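Local coordinates for acyl-CoA dehydrogenase (Geobacillus kaustophilus, PDB 2PG0), which probably catalyses the FAD-dependent dehydrogenation of acyl chains at the alpha-beta position, introducing a double bond, as a flavoprotein of the acyl-CoA dehydrogenase family, at residues A7-E12 and D70-V75; M16-F21 and I77-E82; L56-D61 and L93-V98; G85-G90 and L210-T215. One frame throughout, in Å; residues are numbered along the deposited sequence.

Interaction 1: A7-E12 and D70-V75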
# COMPACT_ATOMS: atom_id res chain seq x y z
N ALA A 7 16.48 -9.97 -23.02
CA ALA A 7 16.95 -11.06 -22.17
C ALA A 7 17.69 -12.09 -23.01
O ALA A 7 17.20 -12.51 -24.08
CB ALA A 7 15.79 -11.71 -21.46
N ARG A 8 18.84 -12.52 -22.50
CA ARG A 8 19.83 -13.27 -23.26
C ARG A 8 19.49 -14.73 -23.55
O ARG A 8 20.23 -15.39 -24.26
CB ARG A 8 21.19 -13.22 -22.55
CG ARG A 8 21.69 -11.83 -22.25
CD ARG A 8 23.18 -11.81 -21.98
NE ARG A 8 23.57 -10.61 -21.24
CZ ARG A 8 24.72 -9.97 -21.38
NH1 ARG A 8 25.64 -10.40 -22.25
NH2 ARG A 8 24.96 -8.88 -20.65
N TYR A 9 18.40 -15.25 -22.99
CA TYR A 9 18.11 -16.67 -23.18
C TYR A 9 17.39 -16.98 -24.49
O TYR A 9 17.29 -18.15 -24.88
CB TYR A 9 17.37 -17.28 -21.97
CG TYR A 9 16.04 -16.65 -21.65
CD1 TYR A 9 14.87 -17.09 -22.26
CD2 TYR A 9 15.95 -15.60 -20.72
CE1 TYR A 9 13.64 -16.51 -21.97
CE2 TYR A 9 14.72 -15.02 -20.42
CZ TYR A 9 13.57 -15.48 -21.05
OH TYR A 9 12.35 -14.90 -20.77
N LEU A 10 16.90 -15.95 -25.18
CA LEU A 10 16.22 -16.15 -26.46
C LEU A 10 17.14 -15.81 -27.62
O LEU A 10 17.70 -14.71 -27.69
CB LEU A 10 14.94 -15.31 -26.55
CG LEU A 10 13.82 -15.56 -25.53
CD1 LEU A 10 12.73 -14.52 -25.67
CD2 LEU A 10 13.24 -16.98 -25.63
N ARG A 11 17.29 -16.76 -28.54
CA ARG A 11 17.98 -16.49 -29.80
C ARG A 11 16.99 -16.53 -30.97
O ARG A 11 15.80 -16.79 -30.78
CB ARG A 11 19.17 -17.42 -30.00
CG ARG A 11 18.87 -18.90 -29.93
CD ARG A 11 20.17 -19.70 -29.82
NE ARG A 11 20.75 -19.58 -28.48
CZ ARG A 11 20.61 -20.48 -27.52
NH1 ARG A 11 19.92 -21.60 -27.73
NH2 ARG A 11 21.16 -20.27 -26.33
N GLU A 12 17.49 -16.25 -32.17
CA GLU A 12 16.62 -16.21 -33.35
C GLU A 12 15.72 -17.44 -33.49
O GLU A 12 14.54 -17.29 -33.81
CB GLU A 12 17.44 -15.96 -34.63
CG GLU A 12 16.61 -15.48 -35.83
CD GLU A 12 15.76 -14.23 -35.54
OE1 GLU A 12 16.20 -13.35 -34.77
OE2 GLU A 12 14.65 -14.14 -36.10
N ASP A 70 16.03 -26.85 -25.34
CA ASP A 70 16.40 -26.21 -24.08
C ASP A 70 15.18 -25.57 -23.41
O ASP A 70 14.10 -25.50 -24.00
CB ASP A 70 17.59 -25.24 -24.25
CG ASP A 70 17.22 -23.93 -24.92
OD1 ASP A 70 16.02 -23.63 -25.12
OD2 ASP A 70 18.15 -23.16 -25.23
N PHE A 71 15.37 -25.10 -22.18
CA PHE A 71 14.29 -24.54 -21.36
C PHE A 71 13.65 -23.27 -21.95
O PHE A 71 12.50 -22.96 -21.65
CB PHE A 71 14.79 -24.28 -19.94
CG PHE A 71 13.72 -23.82 -18.99
CD1 PHE A 71 12.74 -24.70 -18.53
CD2 PHE A 71 13.70 -22.50 -18.54
CE1 PHE A 71 11.74 -24.27 -17.65
CE2 PHE A 71 12.70 -22.06 -17.66
CZ PHE A 71 11.72 -22.95 -17.22
N ALA A 72 14.39 -22.55 -22.79
CA ALA A 72 13.83 -21.35 -23.43
C ALA A 72 12.61 -21.67 -24.30
O ALA A 72 11.68 -20.86 -24.38
CB ALA A 72 14.89 -20.61 -24.23
N TYR A 73 12.61 -22.85 -24.92
CA TYR A 73 11.43 -23.32 -25.66
C TYR A 73 10.23 -23.46 -24.74
O TYR A 73 9.12 -23.10 -25.13
CB TYR A 73 11.70 -24.62 -26.41
CG TYR A 73 12.51 -24.42 -27.66
CD1 TYR A 73 11.89 -24.13 -28.87
CD2 TYR A 73 13.91 -24.50 -27.62
CE1 TYR A 73 12.64 -23.93 -30.04
CE2 TYR A 73 14.67 -24.30 -28.78
CZ TYR A 73 14.02 -24.02 -29.98
OH TYR A 73 14.76 -23.82 -31.13
N SER A 74 10.45 -23.97 -23.53
CA SER A 74 9.35 -24.09 -22.56
C SER A 74 8.83 -22.74 -22.10
O SER A 74 7.63 -22.56 -21.91
CB SER A 74 9.77 -24.94 -21.36
OG SER A 74 9.71 -26.32 -21.68
N VAL A 75 9.74 -21.78 -21.91
CA VAL A 75 9.36 -20.41 -21.57
C VAL A 75 8.42 -19.85 -22.65
O VAL A 75 7.35 -19.32 -22.35
CB VAL A 75 10.59 -19.49 -21.39
CG1 VAL A 75 10.14 -18.03 -21.15
CG2 VAL A 75 11.45 -19.99 -20.23
O HOH W 1 18.74 -20.31 -24.71
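A salt bridge and one water tie the N-terminal arm, just ahead of helix 12-28, to the start of helix 71-84 in the helical N-terminal domain of the acyl-CoA dehydrogenase fold. Arg11 and Asp70 meet tip to tip, NH1 to OD2, in a weak hydrogen bond of 3.4 Å, with the guanidinium and carboxylate planes turned 59° apart, so a flat two-pronged pairing is not formed. Water reinforces this long contact by donating to both segments, to Tyr9 O at 2.6 Å and to Asp70 OD2. Asp70 is also the N-cap of helix 71-84. With CG in the crowded position between its backbone N and carbonyl carbon (chi1 75°), the carboxylate turns back so that OD1 accepts weakly from Ala72 N, and the same oxygen is hydrogen-bonded to His14. The two carboxylate oxygens thus divide their work, one serving the helix end and His14, the other the arm and its water.

Beyond the polar end, the Ala7-Leu10 type I turn presents the buried ring of Tyr9 to the helix. Its CD1 edge meets Ala72 CB near the ring plane at 4.0 Å, and Leu10 CD2 reaches the same methyl from the arm. The Tyr9 hydroxyl continues past this packing to a hydrogen bond with Asp306 on helix 285-313, so the ring spans from one helix to another. One turn further along helix 71-84, Val75 CG1 lies 3.9 Å from Tyr9 CE1.

Interaction 2: M16-F21 and I77-E82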
# COMPACT_ATOMS: atom_id res chain seq x y z
N MET A 16 11.64 -17.39 -34.04
CA MET A 16 10.87 -18.04 -35.11
C MET A 16 9.92 -19.09 -34.55
O MET A 16 8.79 -19.23 -35.03
CB MET A 16 11.73 -18.58 -36.27
CG MET A 16 13.17 -18.95 -35.98
SD MET A 16 14.19 -19.15 -37.49
CE MET A 16 14.58 -17.45 -37.92
N PHE A 17 10.36 -19.81 -33.52
CA PHE A 17 9.50 -20.78 -32.83
C PHE A 17 8.26 -20.12 -32.22
O PHE A 17 7.15 -20.66 -32.34
CB PHE A 17 10.26 -21.56 -31.76
CG PHE A 17 9.39 -22.47 -30.94
CD1 PHE A 17 9.02 -23.72 -31.42
CD2 PHE A 17 8.92 -22.06 -29.68
CE1 PHE A 17 8.20 -24.56 -30.66
CE2 PHE A 17 8.10 -22.90 -28.92
CZ PHE A 17 7.74 -24.14 -29.41
N ARG A 18 8.44 -18.98 -31.55
CA ARG A 18 7.33 -18.24 -30.96
C ARG A 18 6.28 -17.88 -32.01
O ARG A 18 5.08 -18.04 -31.78
CB ARG A 18 7.80 -16.97 -30.24
CG ARG A 18 6.69 -16.31 -29.41
CD ARG A 18 7.09 -14.94 -28.90
NE ARG A 18 8.20 -15.01 -27.95
CZ ARG A 18 8.06 -15.22 -26.64
NH1 ARG A 18 6.86 -15.39 -26.10
NH2 ARG A 18 9.14 -15.26 -25.86
N ALA A 19 6.74 -17.40 -33.17
CA ALA A 19 5.84 -17.03 -34.26
C ALA A 19 5.08 -18.25 -34.78
O ALA A 19 3.87 -18.17 -35.04
CB ALA A 19 6.62 -16.34 -35.38
N ALA A 20 5.78 -19.38 -34.93
CA ALA A 20 5.16 -20.62 -35.40
C ALA A 20 4.12 -21.14 -34.40
O ALA A 20 3.02 -21.57 -34.79
CB ALA A 20 6.22 -21.69 -35.67
N PHE A 21 4.47 -21.11 -33.12
CA PHE A 21 3.57 -21.56 -32.06
C PHE A 21 2.36 -20.63 -31.95
O PHE A 21 1.23 -21.11 -31.81
CB PHE A 21 4.33 -21.70 -30.73
CG PHE A 21 3.52 -22.33 -29.63
CD1 PHE A 21 2.87 -23.55 -29.83
CD2 PHE A 21 3.41 -21.71 -28.39
CE1 PHE A 21 2.11 -24.14 -28.81
CE2 PHE A 21 2.66 -22.29 -27.36
CZ PHE A 21 2.01 -23.50 -27.56
N ILE A 77 6.58 -21.51 -24.90
CA ILE A 77 5.32 -22.25 -24.91
C ILE A 77 4.40 -21.73 -23.81
O ILE A 77 3.24 -21.39 -24.07
CB ILE A 77 5.55 -23.79 -24.80
CG1 ILE A 77 6.11 -24.33 -26.12
CG2 ILE A 77 4.24 -24.52 -24.47
CD1 ILE A 77 6.70 -25.73 -26.02
N ASN A 78 4.91 -21.66 -22.59
CA ASN A 78 4.07 -21.27 -21.47
C ASN A 78 3.59 -19.82 -21.54
O ASN A 78 2.45 -19.53 -21.18
CB ASN A 78 4.76 -21.58 -20.15
CG ASN A 78 5.05 -23.06 -19.99
OD1 ASN A 78 4.40 -23.90 -20.62
ND2 ASN A 78 6.03 -23.38 -19.19
N GLU A 79 4.45 -18.94 -22.05
CA GLU A 79 4.07 -17.53 -22.25
C GLU A 79 2.95 -17.43 -23.28
O GLU A 79 1.92 -16.78 -23.04
CB GLU A 79 5.25 -16.69 -22.69
CG GLU A 79 6.21 -16.32 -21.57
CD GLU A 79 7.37 -15.46 -22.04
OE1 GLU A 79 7.49 -15.18 -23.27
OE2 GLU A 79 8.17 -15.08 -21.17
N GLU A 80 3.14 -18.09 -24.42
CA GLU A 80 2.15 -18.03 -25.49
C GLU A 80 0.81 -18.66 -25.10
O GLU A 80 -0.25 -18.17 -25.49
CB GLU A 80 2.70 -18.64 -26.79
CG GLU A 80 3.83 -17.80 -27.43
CD GLU A 80 3.45 -16.33 -27.66
OE1 GLU A 80 2.36 -16.07 -28.21
OE2 GLU A 80 4.26 -15.45 -27.31
N LEU A 81 0.85 -19.72 -24.31
CA LEU A 81 -0.38 -20.34 -23.82
C LEU A 81 -1.13 -19.43 -22.83
O LEU A 81 -2.36 -19.35 -22.86
CB LEU A 81 -0.09 -21.70 -23.18
CG LEU A 81 0.21 -22.86 -24.14
CD1 LEU A 81 0.67 -24.07 -23.36
CD2 LEU A 81 -0.99 -23.21 -25.03
N GLU A 82 -0.38 -18.74 -21.97
CA GLU A 82 -1.00 -17.78 -21.04
C GLU A 82 -1.63 -16.61 -21.79
O GLU A 82 -2.68 -16.11 -21.39
CB GLU A 82 0.00 -17.29 -19.99
CG GLU A 82 -0.62 -16.41 -18.87
CD GLU A 82 -1.64 -17.17 -17.99
OE1 GLU A 82 -1.51 -18.40 -17.80
OE2 GLU A 82 -2.57 -16.52 -17.48
O HOH W 2 10.38 -14.65 -22.81
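Segments 16-21 of helix 12-28 and 77-82 of helix 71-84 run in broadly the same direction, their axes crossing at -35° with a closest approach of 10.3 Å, as neighbours in the helical N-terminal domain. Arg18, its chain bent at chi3 (-65°), brings its guanidinium between two glutamates. NH1 donates to Glu80 OE2 at 2.9 Å, almost exactly in the guanidinium plane and onto the anti lone pair. NH1 and NH2 together grip the single oxygen Glu79 OE1, at 2.9 Å from NH1, with the guanidinium and carboxylate nearly coplanar; Glu80's carboxylate stands steeply across that plane, at 78°. The second oxygen, Glu79 OE2, receives a water hydrogen bond. The guanidinium would probably help keep both buried carboxylates ionised.

Beside this network the contact is apolar. Phe17 sets its CZ edge against Ile77 CG1 at 3.7 Å, whereas the same CG1 lies over one face of Phe21, offset toward the rim. Phe21 also brings CD2 to within 3.5 Å of Glu80 CB, and its CZ edge meets Leu81 CG.

Further charges extend the network: Arg302 of helix 285-313 forms a salt bridge with Glu79 OE2, and Lys83 and Arg22 pair with Glu80. Helix 237-273 packs against Glu79, while Phe55 meets the Phe21 ring edge-to-face.

Interaction 3: L56-D61 and L93-V98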
# COMPACT_ATOMS: atom_id res chain seq x y z
N LEU A 56 4.67 -30.66 -27.03
CA LEU A 56 4.66 -31.34 -25.73
C LEU A 56 6.02 -31.93 -25.41
O LEU A 56 6.64 -32.57 -26.27
CB LEU A 56 3.58 -32.43 -25.66
CG LEU A 56 2.12 -32.05 -25.87
CD1 LEU A 56 1.24 -33.26 -25.61
CD2 LEU A 56 1.70 -30.87 -24.98
N CYS A 57 6.47 -31.72 -24.18
CA CYS A 57 7.76 -32.23 -23.70
C CYS A 57 8.91 -32.11 -24.72
O CYS A 57 9.61 -33.09 -24.97
CB CYS A 57 7.61 -33.69 -23.26
SG CYS A 57 6.34 -33.95 -22.03
N PRO A 58 9.12 -30.91 -25.28
CA PRO A 58 10.09 -30.79 -26.37
C PRO A 58 11.54 -31.03 -25.91
O PRO A 58 12.42 -31.31 -26.74
CB PRO A 58 9.89 -29.36 -26.87
CG PRO A 58 9.39 -28.62 -25.69
CD PRO A 58 8.51 -29.60 -24.96
N TRP A 59 11.77 -30.92 -24.60
CA TRP A 59 13.09 -31.11 -23.99
C TRP A 59 13.49 -32.59 -23.91
O TRP A 59 14.66 -32.90 -23.68
CB TRP A 59 13.11 -30.51 -22.58
CG TRP A 59 11.98 -31.01 -21.73
CD1 TRP A 59 10.76 -30.42 -21.55
CD2 TRP A 59 11.94 -32.23 -20.97
NE1 TRP A 59 9.98 -31.18 -20.73
CE2 TRP A 59 10.67 -32.30 -20.35
CE3 TRP A 59 12.86 -33.27 -20.75
CZ2 TRP A 59 10.29 -33.37 -19.54
CZ3 TRP A 59 12.48 -34.33 -19.93
CH2 TRP A 59 11.21 -34.37 -19.33
N VAL A 60 12.52 -33.48 -24.07
CA VAL A 60 12.75 -34.93 -24.01
C VAL A 60 13.73 -35.35 -25.12
O VAL A 60 13.75 -34.75 -26.20
CB VAL A 60 11.40 -35.71 -24.09
CG1 VAL A 60 11.62 -37.18 -24.44
CG2 VAL A 60 10.63 -35.59 -22.76
N ASP A 61 14.56 -36.34 -24.83
CA ASP A 61 15.58 -36.79 -25.78
C ASP A 61 14.95 -37.33 -27.06
O ASP A 61 13.85 -37.89 -27.03
CB ASP A 61 16.48 -37.87 -25.16
CG ASP A 61 17.75 -38.10 -25.96
OD1 ASP A 61 18.69 -37.29 -25.84
OD2 ASP A 61 17.79 -39.10 -26.72
N LEU A 93 2.20 -27.65 -16.91
CA LEU A 93 2.30 -28.63 -15.83
C LEU A 93 2.83 -29.98 -16.36
O LEU A 93 3.80 -30.53 -15.83
CB LEU A 93 0.96 -28.79 -15.10
CG LEU A 93 0.90 -29.96 -14.11
CD1 LEU A 93 1.32 -29.52 -12.73
CD2 LEU A 93 -0.49 -30.57 -14.07
N HIS A 94 2.19 -30.48 -17.41
CA HIS A 94 2.63 -31.71 -18.09
C HIS A 94 4.07 -31.59 -18.58
O HIS A 94 4.91 -32.42 -18.24
CB HIS A 94 1.65 -32.04 -19.25
CG HIS A 94 2.09 -33.18 -20.12
ND1 HIS A 94 1.85 -34.51 -19.80
CD2 HIS A 94 2.70 -33.20 -21.33
CE1 HIS A 94 2.32 -35.28 -20.76
NE2 HIS A 94 2.83 -34.52 -21.70
N ASN A 95 4.36 -30.54 -19.34
CA ASN A 95 5.67 -30.31 -19.96
C ASN A 95 6.81 -30.11 -18.97
O ASN A 95 7.86 -30.74 -19.07
CB ASN A 95 5.62 -29.09 -20.88
CG ASN A 95 4.99 -29.38 -22.24
OD1 ASN A 95 4.52 -30.49 -22.51
ND2 ASN A 95 4.97 -28.38 -23.11
N ASP A 96 6.58 -29.23 -18.00
CA ASP A 96 7.68 -28.65 -17.23
C ASP A 96 7.64 -28.91 -15.73
O ASP A 96 8.60 -28.60 -15.02
CB ASP A 96 7.76 -27.14 -17.53
CG ASP A 96 7.95 -26.86 -19.01
OD1 ASP A 96 8.90 -27.44 -19.60
OD2 ASP A 96 7.14 -26.10 -19.58
N ILE A 97 6.55 -29.49 -15.25
CA ILE A 97 6.44 -29.83 -13.84
C ILE A 97 6.45 -31.33 -13.61
O ILE A 97 7.28 -31.82 -12.84
CB ILE A 97 5.22 -29.12 -13.18
CG1 ILE A 97 5.45 -27.60 -13.18
CG2 ILE A 97 4.97 -29.66 -11.74
CD1 ILE A 97 4.20 -26.76 -13.06
N VAL A 98 5.57 -32.07 -14.28
CA VAL A 98 5.40 -33.50 -13.97
C VAL A 98 6.37 -34.40 -14.72
O VAL A 98 7.11 -35.16 -14.11
CB VAL A 98 3.95 -34.00 -14.17
CG1 VAL A 98 3.83 -35.43 -13.67
CG2 VAL A 98 2.95 -33.12 -13.45
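Asn95 CG lies anti to its carbonyl carbon (chi1 -79°), which turns the amide toward the 56-61 loop, while Trp59 takes the crowded position between backbone N and carbonyl carbon (chi1 53°) and lays its indole N-H against helix 89-105. This loop-to-helix junction belongs to the helical N-terminal domain of the acyl-CoA dehydrogenase fold, where a type I turn from Cys57 to Val60 carries the chain past the helix. Asn95 serves the loop twice. Its side-chain OD1 accepts from Cys57 N at 2.8 Å in a nearly straight bond (165°), though the donor stands well above the carbonyl plane. Its backbone O accepts from Trp59 NE1 at 2.7 Å, and ND2 is taken up by Phe55 O.

The carbonyl lies within a wider pi-type turn at 93-98, where Leu93 O accepts from both Ile97 N and Val98 N. The indole is backed on one face by Cys57 CB and Val60 CG2. A leucine in place of Trp59 would remove the indole N-H that Asn95 O accepts from, and would probably loosen the loop's fit on the helix.

On the preceding residue, His94 is held at both ring nitrogens, NE2 by Cys118 O and ND1 by Thr125 OG1. Cys57 SG approaches this imidazole obliquely, 3.6 Å from NE2.

Interaction 4: G85-G90 and L210-T215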
# COMPACT_ATOMS: atom_id res chain seq x y z
N GLY A 85 -4.93 -18.06 -22.38
CA GLY A 85 -5.60 -18.02 -21.07
C GLY A 85 -5.02 -18.98 -20.04
O GLY A 85 -4.39 -19.97 -20.39
N SER A 86 -5.29 -18.68 -18.77
CA SER A 86 -4.74 -19.45 -17.65
C SER A 86 -5.25 -20.88 -17.57
O SER A 86 -4.64 -21.72 -16.92
CB SER A 86 -5.05 -18.72 -16.33
OG SER A 86 -4.52 -17.41 -16.35
N SER A 87 -6.37 -21.18 -18.23
CA SER A 87 -6.88 -22.56 -18.23
C SER A 87 -5.95 -23.52 -18.97
O SER A 87 -6.09 -24.74 -18.86
CB SER A 87 -8.30 -22.64 -18.79
OG SER A 87 -9.24 -22.12 -17.85
N LEU A 88 -4.99 -22.97 -19.70
CA LEU A 88 -4.01 -23.78 -20.42
C LEU A 88 -2.79 -24.19 -19.58
O LEU A 88 -1.85 -24.82 -20.10
CB LEU A 88 -3.59 -23.06 -21.70
CG LEU A 88 -4.66 -23.20 -22.80
CD1 LEU A 88 -4.52 -22.09 -23.81
CD2 LEU A 88 -4.62 -24.58 -23.47
N VAL A 89 -2.81 -23.86 -18.29
CA VAL A 89 -1.70 -24.18 -17.38
C VAL A 89 -1.38 -25.67 -17.27
O VAL A 89 -0.27 -26.04 -16.89
CB VAL A 89 -1.91 -23.63 -15.94
CG1 VAL A 89 -1.81 -22.11 -15.94
CG2 VAL A 89 -3.22 -24.15 -15.32
N GLY A 90 -2.36 -26.51 -17.60
CA GLY A 90 -2.19 -27.96 -17.57
C GLY A 90 -1.13 -28.45 -18.53
O GLY A 90 -0.50 -29.49 -18.30
N LEU A 210 -10.20 -20.18 -13.97
CA LEU A 210 -9.56 -21.32 -14.65
C LEU A 210 -10.65 -22.32 -15.05
O LEU A 210 -10.50 -23.53 -14.88
CB LEU A 210 -8.48 -21.97 -13.75
CG LEU A 210 -7.04 -21.45 -13.83
CD1 LEU A 210 -6.94 -19.97 -13.51
CD2 LEU A 210 -6.11 -22.25 -12.90
N HIS A 211 -11.73 -21.79 -15.60
CA HIS A 211 -12.94 -22.57 -15.86
C HIS A 211 -12.75 -23.74 -16.84
O HIS A 211 -13.46 -24.74 -16.76
CB HIS A 211 -14.09 -21.67 -16.32
CG HIS A 211 -14.77 -20.93 -15.21
ND1 HIS A 211 -15.67 -19.91 -15.44
CD2 HIS A 211 -14.67 -21.05 -13.86
CE1 HIS A 211 -16.10 -19.44 -14.28
NE2 HIS A 211 -15.51 -20.11 -13.31
N ALA A 212 -11.78 -23.61 -17.75
CA ALA A 212 -11.49 -24.69 -18.70
C ALA A 212 -10.44 -25.70 -18.21
O ALA A 212 -10.14 -26.66 -18.91
CB ALA A 212 -11.11 -24.12 -20.08
N GLN A 213 -9.89 -25.48 -17.02
CA GLN A 213 -8.96 -26.43 -16.41
C GLN A 213 -9.75 -27.47 -15.63
O GLN A 213 -10.58 -27.12 -14.78
CB GLN A 213 -7.97 -25.71 -15.49
CG GLN A 213 -6.51 -26.15 -15.67
CD GLN A 213 -6.32 -27.65 -15.62
OE1 GLN A 213 -6.64 -28.30 -14.62
NE2 GLN A 213 -5.80 -28.22 -16.70
N ASP A 214 -9.49 -28.75 -15.91
CA ASP A 214 -10.22 -29.86 -15.27
C ASP A 214 -9.62 -30.23 -13.91
O ASP A 214 -9.00 -31.28 -13.76
CB ASP A 214 -10.28 -31.09 -16.19
CG ASP A 214 -8.91 -31.52 -16.71
OD1 ASP A 214 -8.19 -30.69 -17.30
OD2 ASP A 214 -8.55 -32.70 -16.50
N THR A 215 -9.83 -29.36 -12.93
CA THR A 215 -9.35 -29.60 -11.58
C THR A 215 -10.29 -30.55 -10.87
O THR A 215 -11.51 -30.38 -10.94
CB THR A 215 -9.28 -28.29 -10.77
OG1 THR A 215 -8.82 -27.23 -11.61
CG2 THR A 215 -8.33 -28.46 -9.59
O HOH W 3 -4.87 -27.07 -19.25
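Ser87 presses its CB against the methyl of Ala212, CB to CB at 3.4 Å, tighter than usual van der Waals contact. This joins the turn between helices 71-84 and 89-105 of the helical N-terminal domain to a loop of the beta-rich middle domain, a domain interface of the acyl-CoA dehydrogenase fold beside the flavin. The hydroxyl of Ser87, anti to its carbonyl carbon (chi1 -73°), reaches into the type I turn of Leu210-Gln213 and accepts from Ala212 N at 2.9 Å, with a moderately bent angle of 140°. An alanine in place of Ser87 would lack the OG that accepts from Ala212 N, and would probably weaken the hold on the turn.

Leu210 opens the turn, its CD1 methyl packed on Ser86 CB at 3.6 Å. Its side chain lies about 4 Å, nearest atoms, from a bound FAD, and Tyr349 of a neighbouring subunit packs on it, so this corner also touches the tetramer interface.

Gln213 works at the other end. Its chain bends at chi2 (-51°), CG meeting Val89 CG2 at 3.9 Å, and the amide turns to the start of helix 89-105. There NE2 donates to Asn163 and to a water, and that water donates in turn to Ser87 O at 2.7 Å and accepts weakly from Gly90 N. Thr162, which binds FAD, also touches the Gln213 side chain. At Gly90 the absence of a side chain lets the amide come close, with Gln213 NE2 3.7 Å from Gly90 CA.

Interactions 1 and 2 share helix 71-84: the first pins the N-terminal arm at its partly buried start, the second packs helix 12-28 along it in a buried contact. Their charged groups contrast with interaction 3, also buried, where neutral hydrogen bonds to a loop replace ion pairs. Interactions 3 and 4 both use helix 89-105, but interaction 4, likewise buried, alone joins two domains, near the flavin, through a serine hydroxyl and a water. Asp96 of interaction 3 ties the first three together, hydrogen-bonding to Ser74 of interaction 1 and Asn78 of interaction 2. Interaction 1 lies farthest from the chain's centre, interaction 4 nearest.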